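Local coordinates for aldehyde dehydrogenase (Burkholderia vietnamiensis, PDB 5KF0), which probably oxidises aldehydes to carboxylic acids with a nicotinamide dinucleotide cofactor, at residues A[418-423]-A[440-445]. Residues are numbered along the deposited sequence; the frame is centred on the assembly and turned at random.
Sequences GVFTDS and VINDVP
The Phe420 ring carries Asp443 O over one face, 4.0 Å from its plane and displaced from the centre. Val444 CG1 lies level with the ring, beside its edge, 3.8 Å from Phe420 CZ. The Asn442 amide is turned 79° from the ring, its OD1 near Phe420 CD1. With CG anti to the carbonyl carbon (chi1 -66°), Phe420 leans over the backbone that leaves strand 438-441, and Phe420 CZ approaches Asp443 C to 3.6 Å. Asp443 O is buried without a hydrogen-bonding partner. The carboxylate of Asp443 meets Arg280 in a salt bridge through OD2 and Tyr143 of a second subunit in a hydrogen bond through OD1, while Asn442 OD1 accepts from Gln273.

Before this turn the two strands pair in parallel. Val419 N donates to Val440 O (2.8 Å), and Asn442 N gives Val419 O a nearly straight hydrogen bond (N-H...O 175°). A CA-H...O contact joins Gly418 CA to Val440 O at 3.2 Å. Gly418 has no side chain, and Asp443 O comes to 3.6 Å of Gly418 CA while the Pro445 ring packs on the glycine backbone. On the sheet face shared by Val419 and Ile441, Ile441 CD1 reaches Val419 CB at 4.0 Å, and helix 424-433 packs there through Ala430 and Ala427. Val440 and Ile441 also pair with a strand of the second subunit, which continues the sheet. The whole illustrates a beta-alpha-beta crossover: parallel strands 416-420 and 438-441 linked by helix 424-433, within the aldehyde dehydrogenase fold.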
loop_
_atom_site.group_PDB
_atom_site.type_symbol
_atom_site.label_atom_id
_atom_site.label_comp_id
_atom_site.label_asym_id
_atom_site.label_seq_id
_atom_site.Cartn_x
_atom_site.Cartn_y
_atom_site.Cartn_z
ATOM N N GLY A 418 4.444 1.582 28.168
ATOM C CA GLY A 418 5.636 2.343 27.834
ATOM C C GLY A 418 6.883 1.682 28.398
ATOM O O GLY A 418 6.848 1.062 29.465
ATOM N N VAL A 419 7.994 1.821 27.671
ATOM C CA VAL A 419 9.280 1.265 28.098
ATOM C C VAL A 419 10.359 2.313 27.864
ATOM O O VAL A 419 10.666 2.643 26.713
ATOM C CB VAL A 419 9.658 -0.030 27.360
ATOM C CG1 VAL A 419 10.934 -0.610 27.988
ATOM C CG2 VAL A 419 8.519 -1.050 27.395
ATOM N N PHE A 420 10.952 2.812 28.945
ATOM C CA PHE A 420 12.124 3.680 28.853
ATOM C C PHE A 420 13.351 2.778 28.789
ATOM O O PHE A 420 13.774 2.211 29.799
ATOM C CB PHE A 420 12.191 4.637 30.040
ATOM C CG PHE A 420 11.072 5.648 30.073
ATOM C CD1 PHE A 420 11.194 6.869 29.415
ATOM C CD2 PHE A 420 9.905 5.384 30.782
ATOM C CE1 PHE A 420 10.168 7.813 29.453
ATOM C CE2 PHE A 420 8.871 6.323 30.825
ATOM C CZ PHE A 420 9.003 7.529 30.156
ATOM N N THR A 421 13.919 2.635 27.592
ATOM C CA THR A 421 15.095 1.801 27.363
ATOM C C THR A 421 15.827 2.348 26.145
ATOM O O THR A 421 15.211 2.952 25.260
ATOM C CB THR A 421 14.730 0.319 27.125
ATOM O OG1 THR A 421 15.929 -0.466 27.049
ATOM C CG2 THR A 421 13.937 0.137 25.810
ATOM N N ASP A 422 17.145 2.148 26.113
ATOM C CA ASP A 422 17.922 2.362 24.899
ATOM C C ASP A 422 18.348 1.046 24.265
ATOM O O ASP A 422 19.075 1.059 23.268
ATOM C CB ASP A 422 19.153 3.235 25.179
ATOM C CG ASP A 422 19.819 3.753 23.886
ATOM O OD1 ASP A 422 19.102 4.310 23.039
ATOM O OD2 ASP A 422 21.037 3.593 23.732
ATOM N N SER A 423 17.898 -0.089 24.801
ATOM C CA SER A 423 18.327 -1.396 24.309
ATOM C C SER A 423 17.428 -1.848 23.168
ATOM O O SER A 423 16.222 -2.039 23.355
ATOM C CB SER A 423 18.306 -2.431 25.437
ATOM O OG SER A 423 18.487 -3.742 24.933
ATOM N N VAL A 440 5.004 2.018 23.623
ATOM C CA VAL A 440 5.710 3.287 23.456
ATOM C C VAL A 440 7.119 3.130 24.007
ATOM O O VAL A 440 7.297 2.724 25.166
ATOM C CB VAL A 440 4.963 4.442 24.148
ATOM C CG1 VAL A 440 5.693 5.763 23.909
ATOM C CG2 VAL A 440 3.517 4.523 23.642
ATOM N N ILE A 441 8.123 3.440 23.185
ATOM C CA ILE A 441 9.531 3.311 23.571
ATOM C C ILE A 441 10.087 4.701 23.844
ATOM O O ILE A 441 10.033 5.580 22.974
ATOM C CB ILE A 441 10.364 2.597 22.488
ATOM C CG1 ILE A 441 9.808 1.192 22.199
ATOM C CG2 ILE A 441 11.843 2.526 22.913
ATOM C CD1 ILE A 441 9.840 0.252 23.409
ATOM N N ASN A 442 10.638 4.886 25.045
ATOM C CA ASN A 442 11.266 6.129 25.497
ATOM C C ASN A 442 10.239 7.237 25.770
ATOM O O ASN A 442 10.579 8.425 25.749
ATOM C CB ASN A 442 12.342 6.609 24.502
ATOM C CG ASN A 442 13.390 7.477 25.160
ATOM O OD1 ASN A 442 13.677 7.321 26.350
ATOM N ND2 ASN A 442 13.970 8.399 24.392
ATOM N N ASP A 443 8.987 6.860 26.031
ATOM C CA ASP A 443 7.992 7.762 26.607
ATOM C C ASP A 443 6.950 6.903 27.322
ATOM O O ASP A 443 6.966 5.671 27.233
ATOM C CB ASP A 443 7.349 8.665 25.545
ATOM C CG ASP A 443 6.679 9.906 26.140
ATOM O OD1 ASP A 443 6.036 10.650 25.380
ATOM O OD2 ASP A 443 6.763 10.133 27.371
ATOM N N VAL A 444 6.046 7.569 28.038
ATOM C CA VAL A 444 5.007 6.880 28.804
ATOM C C VAL A 444 3.943 6.304 27.874
ATOM O O VAL A 444 3.818 6.739 26.711
ATOM C CB VAL A 444 4.356 7.817 29.836
ATOM C CG1 VAL A 444 5.288 8.003 31.046
ATOM C CG2 VAL A 444 3.996 9.157 29.197
ATOM N N PRO A 445 3.151 5.332 28.344
ATOM C CA PRO A 445 2.010 4.856 27.546
ATOM C C PRO A 445 0.995 5.940 27.257
ATOM O O PRO A 445 0.137 5.745 26.389
ATOM C CB PRO A 445 1.397 3.754 28.427
ATOM C CG PRO A 445 1.832 4.127 29.838
ATOM C CD PRO A 445 3.246 4.612 29.631
#